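Fiber (Murine adenovirus 2, PDB 5NBH) forms the trimeric fibre of the virion, whose distal domain binds N-acetylglucosamine and probably serves in attachment to host cells. Local coordinates at residues I121-E126 with P222-S227; C198-T203 with M226-E231. One frame throughout, in Å; residues are numbered along the deposited sequence.

Interaction 1 (I121-E126 with P222-S227); sequences IDVTGE and PIFQMS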
loop_
_atom_site.group_PDB
_atom_site.type_symbol
_atom_site.label_atom_id
_atom_site.label_comp_id
_atom_site.label_asym_id
_atom_site.label_seq_id
_atom_site.Cartn_x
_atom_site.Cartn_y
_atom_site.Cartn_z
ATOM N N ILE A 121 -11.222 -0.693 -5.385
ATOM C CA ILE A 121 -12.288 -0.320 -6.285
ATOM C C ILE A 121 -13.243 0.657 -5.606
ATOM O O ILE A 121 -13.530 0.545 -4.425
ATOM C CB ILE A 121 -13.051 -1.563 -6.830
ATOM C CG1 ILE A 121 -13.980 -1.165 -7.971
ATOM C CG2 ILE A 121 -13.774 -2.308 -5.717
ATOM C CD1 ILE A 121 -14.486 -2.376 -8.760
ATOM N N ASP A 122 -13.716 1.605 -6.390
ATOM C CA ASP A 122 -14.701 2.588 -5.951
ATOM C C ASP A 122 -15.873 2.423 -6.887
ATOM O O ASP A 122 -15.740 2.716 -8.062
ATOM C CB ASP A 122 -14.088 3.965 -6.104
ATOM C CG ASP A 122 -14.790 4.977 -5.294
ATOM O OD1 ASP A 122 -14.259 5.328 -4.231
ATOM O OD2 ASP A 122 -15.897 5.362 -5.682
ATOM N N VAL A 123 -16.997 1.901 -6.399
ATOM C CA VAL A 123 -18.121 1.514 -7.260
ATOM C C VAL A 123 -19.223 2.512 -7.016
ATOM O O VAL A 123 -19.574 2.767 -5.881
ATOM C CB VAL A 123 -18.654 0.100 -6.911
ATOM C CG1 VAL A 123 -19.893 -0.270 -7.741
ATOM C CG2 VAL A 123 -17.583 -0.954 -7.103
ATOM N N THR A 124 -19.758 3.103 -8.068
ATOM C CA THR A 124 -20.913 3.987 -7.930
ATOM C C THR A 124 -22.039 3.418 -8.795
ATOM O O THR A 124 -22.095 3.621 -10.012
ATOM C CB THR A 124 -20.602 5.429 -8.339
ATOM O OG1 THR A 124 -19.506 5.921 -7.559
ATOM C CG2 THR A 124 -21.795 6.331 -8.102
ATOM N N GLY A 125 -22.899 2.647 -8.140
ATOM C CA GLY A 125 -24.117 2.096 -8.761
ATOM C C GLY A 125 -25.163 3.160 -9.047
ATOM O O GLY A 125 -25.235 4.203 -8.378
ATOM N N GLU A 126 -25.987 2.892 -10.062
ATOM C CA GLU A 126 -26.976 3.856 -10.511
ATOM C C GLU A 126 -28.338 3.578 -9.924
ATOM O O GLU A 126 -29.134 4.484 -9.817
ATOM C CB GLU A 126 -27.139 3.804 -12.015
ATOM C CG GLU A 126 -25.951 4.251 -12.822
ATOM C CD GLU A 126 -26.257 4.254 -14.310
ATOM O OE1 GLU A 126 -27.150 3.504 -14.799
ATOM O OE2 GLU A 126 -25.594 5.035 -15.003
ATOM N N PRO A 222 -25.766 0.533 -4.826
ATOM C CA PRO A 222 -24.454 0.002 -4.445
ATOM C C PRO A 222 -23.370 1.040 -4.750
ATOM O O PRO A 222 -22.935 1.186 -5.876
ATOM C CB PRO A 222 -24.338 -1.299 -5.254
ATOM C CG PRO A 222 -25.245 -1.092 -6.429
ATOM C CD PRO A 222 -26.335 -0.142 -6.007
ATOM N N ILE A 223 -23.027 1.814 -3.733
ATOM C CA ILE A 223 -22.062 2.883 -3.844
ATOM C C ILE A 223 -21.118 2.709 -2.665
ATOM O O ILE A 223 -21.500 2.973 -1.542
ATOM C CB ILE A 223 -22.726 4.270 -3.770
ATOM C CG1 ILE A 223 -23.707 4.430 -4.918
ATOM C CG2 ILE A 223 -21.661 5.363 -3.804
ATOM C CD1 ILE A 223 -24.413 5.778 -4.956
ATOM N N PHE A 224 -19.916 2.211 -2.938
ATOM C CA PHE A 224 -18.967 1.804 -1.912
ATOM C C PHE A 224 -17.539 1.754 -2.437
ATOM O O PHE A 224 -17.368 1.714 -3.642
ATOM C CB PHE A 224 -19.336 0.424 -1.369
ATOM C CG PHE A 224 -19.312 -0.665 -2.392
ATOM C CD1 PHE A 224 -20.437 -0.945 -3.166
ATOM C CD2 PHE A 224 -18.186 -1.440 -2.572
ATOM C CE1 PHE A 224 -20.425 -1.978 -4.099
ATOM C CE2 PHE A 224 -18.171 -2.464 -3.505
ATOM C CZ PHE A 224 -19.283 -2.725 -4.278
ATOM N N GLN A 225 -16.551 1.746 -1.524
ATOM C CA GLN A 225 -15.130 1.496 -1.832
ATOM C C GLN A 225 -14.725 0.245 -1.050
ATOM O O GLN A 225 -15.189 0.011 0.074
ATOM C CB GLN A 225 -14.175 2.685 -1.447
ATOM C CG GLN A 225 -12.675 2.470 -1.806
ATOM C CD GLN A 225 -11.692 3.640 -1.504
ATOM O OE1 GLN A 225 -10.895 3.556 -0.564
ATOM N NE2 GLN A 225 -11.658 4.640 -2.371
ATOM N N MET A 226 -13.916 -0.600 -1.663
ATOM C CA MET A 226 -13.287 -1.692 -0.925
ATOM C C MET A 226 -11.974 -2.118 -1.524
ATOM O O MET A 226 -11.689 -1.860 -2.666
ATOM C CB MET A 226 -14.199 -2.898 -0.715
ATOM C CG MET A 226 -14.722 -3.655 -1.912
ATOM S SD MET A 226 -14.801 -5.381 -1.368
ATOM C CE MET A 226 -13.023 -5.552 -1.273
ATOM N N SER A 227 -11.156 -2.710 -0.676
ATOM C CA SER A 227 -9.829 -3.113 -1.086
ATOM C C SER A 227 -9.548 -4.431 -0.455
ATOM O O SER A 227 -10.111 -4.754 0.598
ATOM C CB SER A 227 -8.776 -2.032 -0.731
ATOM O OG SER A 227 -8.471 -2.041 0.620
#
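Residues Ile121-Gly125 and Ile223-Ser227 run antiparallel as neighbouring strands, their axes 4.7 Å apart at an angle of 165°, with Ile121-Met226 and Val123-Phe224 as hydrogen-bonded pairs and Asp122-Gln225 and Thr124-Ile223 as the non-hydrogen-bonded pairs. Each hydrogen-bonded pair is closed by two backbone bonds, and a further one, from Gly125 N to Pro222 O (2.7 Å), extends the pairing to the strand end. Phe224 and Val123 stand side by side, pointing the same way. A chi1 of 61° in Phe224 stands its ring up alongside the valine, and Val123 CB comes over one ring face, 4.1 Å from the Phe224 centroid and offset toward the rim. Val123 CG2 adds an apolar contact to Phe224 CZ at 3.7 Å. Beside it, Ile121 CG2 meets Met226 CG at 4.1 Å in one of the two modelled methionine conformers. The other face is polar at Asp122: its OD1 accepts a hydrogen bond from Gln225 NE2 (3.3 Å) through the anti lone pair, the carboxylate and amide planes standing 76° apart. The stronger partner of this NE2 is Met229 O of the second subunit, so one amide joins strand pairing to the trimer interface. Farther along, Thr124 CG2 touches Ile223 CD1. Strand 223-231 is outermost, within this chain, in the ABCJ sheet of strands 83-96, 103-113, 116-125 and 223-231, and Pro222 packs on Gln133 of the N-acetylglucosamine site. Strand 103-113 flanks 116-125 on its other side, bonding to Asp122 and Thr124, while strands 179-188 and 208-217 of the second sheet cover Ile121, Phe224 and Met226.

Interaction 2 (C198-T203 with M226-E231); sequences CSYALT and MSFMYE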
loop_
_atom_site.group_PDB
_atom_site.type_symbol
_atom_site.label_atom_id
_atom_site.label_comp_id
_atom_site.label_asym_id
_atom_site.label_seq_id
_atom_site.Cartn_x
_atom_site.Cartn_y
_atom_site.Cartn_z
ATOM N N CYS A 198 -19.169 -7.125 0.876
ATOM C CA CYS A 198 -18.925 -7.421 -0.500
ATOM C C CYS A 198 -17.958 -8.596 -0.560
ATOM O O CYS A 198 -16.943 -8.615 0.158
ATOM C CB CYS A 198 -18.333 -6.208 -1.202
ATOM S SG CYS A 198 -18.130 -6.381 -3.002
ATOM N N SER A 199 -18.269 -9.583 -1.380
ATOM C CA SER A 199 -17.323 -10.678 -1.606
ATOM C C SER A 199 -16.353 -10.358 -2.753
ATOM O O SER A 199 -16.655 -9.553 -3.639
ATOM C CB SER A 199 -18.046 -11.969 -1.894
ATOM O OG SER A 199 -18.730 -11.893 -3.077
ATOM N N TYR A 200 -15.217 -11.021 -2.731
ATOM C CA TYR A 200 -14.323 -11.029 -3.879
ATOM C C TYR A 200 -13.928 -12.475 -4.145
ATOM O O TYR A 200 -13.811 -13.281 -3.230
ATOM C CB TYR A 200 -13.107 -10.107 -3.662
ATOM C CG TYR A 200 -12.305 -10.519 -2.455
ATOM C CD1 TYR A 200 -12.626 -10.021 -1.205
ATOM C CD2 TYR A 200 -11.257 -11.444 -2.554
ATOM C CE1 TYR A 200 -11.921 -10.400 -0.065
ATOM C CE2 TYR A 200 -10.548 -11.853 -1.400
ATOM C CZ TYR A 200 -10.891 -11.314 -0.165
ATOM O OH TYR A 200 -10.241 -11.706 1.007
ATOM N N ALA A 201 -13.661 -12.782 -5.389
ATOM C CA ALA A 201 -13.231 -14.124 -5.786
ATOM C C ALA A 201 -12.351 -13.995 -7.010
ATOM O O ALA A 201 -12.712 -13.307 -7.977
ATOM C CB ALA A 201 -14.446 -14.984 -6.073
ATOM N N LEU A 202 -11.168 -14.588 -6.940
ATOM C CA LEU A 202 -10.240 -14.633 -8.067
ATOM C C LEU A 202 -10.298 -16.018 -8.690
ATOM O O LEU A 202 -10.099 -17.012 -7.995
ATOM C CB LEU A 202 -8.808 -14.405 -7.594
ATOM C CG LEU A 202 -8.402 -12.931 -7.391
ATOM C CD1 LEU A 202 -9.388 -12.062 -6.651
ATOM C CD2 LEU A 202 -7.016 -12.923 -6.740
ATOM N N THR A 203 -10.549 -16.076 -9.980
ATOM C CA THR A 203 -10.581 -17.390 -10.690
ATOM C C THR A 203 -10.006 -17.261 -12.084
ATOM O O THR A 203 -9.871 -16.159 -12.589
ATOM C CB THR A 203 -12.025 -17.898 -10.836
ATOM O OG1 THR A 203 -12.833 -16.940 -11.519
ATOM C CG2 THR A 203 -12.621 -18.167 -9.483
ATOM N N MET A 226 -13.916 -0.600 -1.663
ATOM C CA MET A 226 -13.287 -1.692 -0.925
ATOM C C MET A 226 -11.974 -2.118 -1.524
ATOM O O MET A 226 -11.689 -1.860 -2.666
ATOM C CB MET A 226 -14.199 -2.898 -0.715
ATOM C CG MET A 226 -14.722 -3.655 -1.912
ATOM S SD MET A 226 -14.801 -5.381 -1.368
ATOM C CE MET A 226 -13.023 -5.552 -1.273
ATOM N N SER A 227 -11.156 -2.710 -0.676
ATOM C CA SER A 227 -9.829 -3.113 -1.086
ATOM C C SER A 227 -9.548 -4.431 -0.455
ATOM O O SER A 227 -10.111 -4.754 0.598
ATOM C CB SER A 227 -8.776 -2.032 -0.731
ATOM O OG SER A 227 -8.471 -2.041 0.620
ATOM N N PHE A 228 -8.684 -5.193 -1.090
ATOM C CA PHE A 228 -8.163 -6.437 -0.528
ATOM C C PHE A 228 -6.795 -6.703 -1.139
ATOM O O PHE A 228 -6.450 -6.099 -2.151
ATOM C CB PHE A 228 -9.139 -7.620 -0.768
ATOM C CG PHE A 228 -9.338 -7.976 -2.217
ATOM C CD1 PHE A 228 -10.341 -7.381 -2.964
ATOM C CD2 PHE A 228 -8.553 -8.943 -2.827
ATOM C CE1 PHE A 228 -10.551 -7.714 -4.294
ATOM C CE2 PHE A 228 -8.749 -9.263 -4.165
ATOM C CZ PHE A 228 -9.726 -8.640 -4.898
ATOM N N MET A 229 -6.030 -7.611 -0.548
ATOM C CA MET A 229 -4.737 -7.994 -1.083
ATOM C C MET A 229 -4.711 -9.451 -1.561
ATOM O O MET A 229 -5.361 -10.304 -1.000
ATOM C CB MET A 229 -3.666 -7.754 -0.027
ATOM C CG MET A 229 -3.473 -6.260 0.195
ATOM S SD MET A 229 -2.263 -5.704 1.406
ATOM C CE MET A 229 -1.124 -7.026 1.394
ATOM N N TYR A 230 -3.927 -9.688 -2.590
ATOM C CA TYR A 230 -3.612 -11.011 -3.046
ATOM C C TYR A 230 -2.168 -11.082 -3.526
ATOM O O TYR A 230 -1.418 -10.097 -3.455
ATOM C CB TYR A 230 -4.662 -11.437 -4.108
ATOM C CG TYR A 230 -4.626 -10.750 -5.454
ATOM C CD1 TYR A 230 -5.382 -9.593 -5.705
ATOM C CD2 TYR A 230 -3.853 -11.268 -6.500
ATOM C CE1 TYR A 230 -5.379 -8.984 -6.956
ATOM C CE2 TYR A 230 -3.847 -10.668 -7.748
ATOM C CZ TYR A 230 -4.594 -9.527 -7.969
ATOM O OH TYR A 230 -4.625 -8.916 -9.200
ATOM N N GLU A 231 -1.763 -12.261 -3.989
ATOM C CA GLU A 231 -0.412 -12.495 -4.443
ATOM C C GLU A 231 -0.372 -12.762 -5.947
ATOM O O GLU A 231 -1.274 -13.464 -6.490
ATOM C CB GLU A 231 0.158 -13.683 -3.670
ATOM C CG GLU A 231 1.659 -13.767 -3.744
ATOM C CD GLU A 231 2.255 -14.512 -2.579
ATOM O OE1 GLU A 231 1.501 -15.225 -1.855
ATOM O OE2 GLU A 231 3.483 -14.387 -2.417
#
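The rings of Tyr200 and Phe228 lie face to face, centroids 4.0 Å apart and planes only 8° from parallel, each covering one face of the other. The stack is reciprocal at its base as well: Tyr200 CB sits over the Phe228 face, 4.0 Å from that ring's centroid, and Phe228 CB sits over the Tyr200 face at 4.2 Å from its centroid. Both side chains start from the same setting, CG between backbone N and carbonyl carbon (chi1 near 60° in both), which sends the two rings into the space between the strands, where their faces meet. Leu202 CD1 approaches the Phe228 ring obliquely, 3.8 Å from its CE2. Leu202 divides its branches between two rings: CD2 presses onto one face of Tyr230, offset toward the rim and 3.5 Å from Tyr230 CG. This is the interior between the two antiparallel sheets of the distal domain, a beta sandwich of ABCJ-GHID topology; the strands belong to opposite sheets, their axes 9.3 Å apart and 35° from parallel. The contact is therefore made by alternate residues, Cys198, Tyr200 and Leu202 facing Met226, Phe228 and Tyr230, without a hydrogen bond between the segments. At the Cys198 end, Met226 SD lies 3.6 Å from Cys198 CB in one of the two modelled methionine conformers. Phe119 meets the Phe228 ring, and Pro170 packs on both Leu202 and Tyr230. The phenolic oxygen of Tyr230 is hydrogen-bonded to the carbonyl oxygen of Ile168, while Gln225 of the third subunit packs against Tyr200 and Phe228.

Strand 223-231 carries both contacts, whose centres lie about 14 Å apart. Interaction 1 joins its first half edge to edge with 116-125 in one sheet; interaction 2 turns its second half onto strand 191-205 of the facing sheet. Met226 takes part in both, and the two also touch directly, where Phe224 CE2 lies 3.9 Å from Cys198 SG. The N-acetylglucosamine site lies toward interaction 1: the side chain of Pro222 is about 3 Å from that of Gln133 and about 6 Å from that of Glu102, both seen to bind the sugar, which is absent from this chain. Cys198 of interaction 2 is farther off, its side chain about 8 Å from those of Gln133 and Thr132.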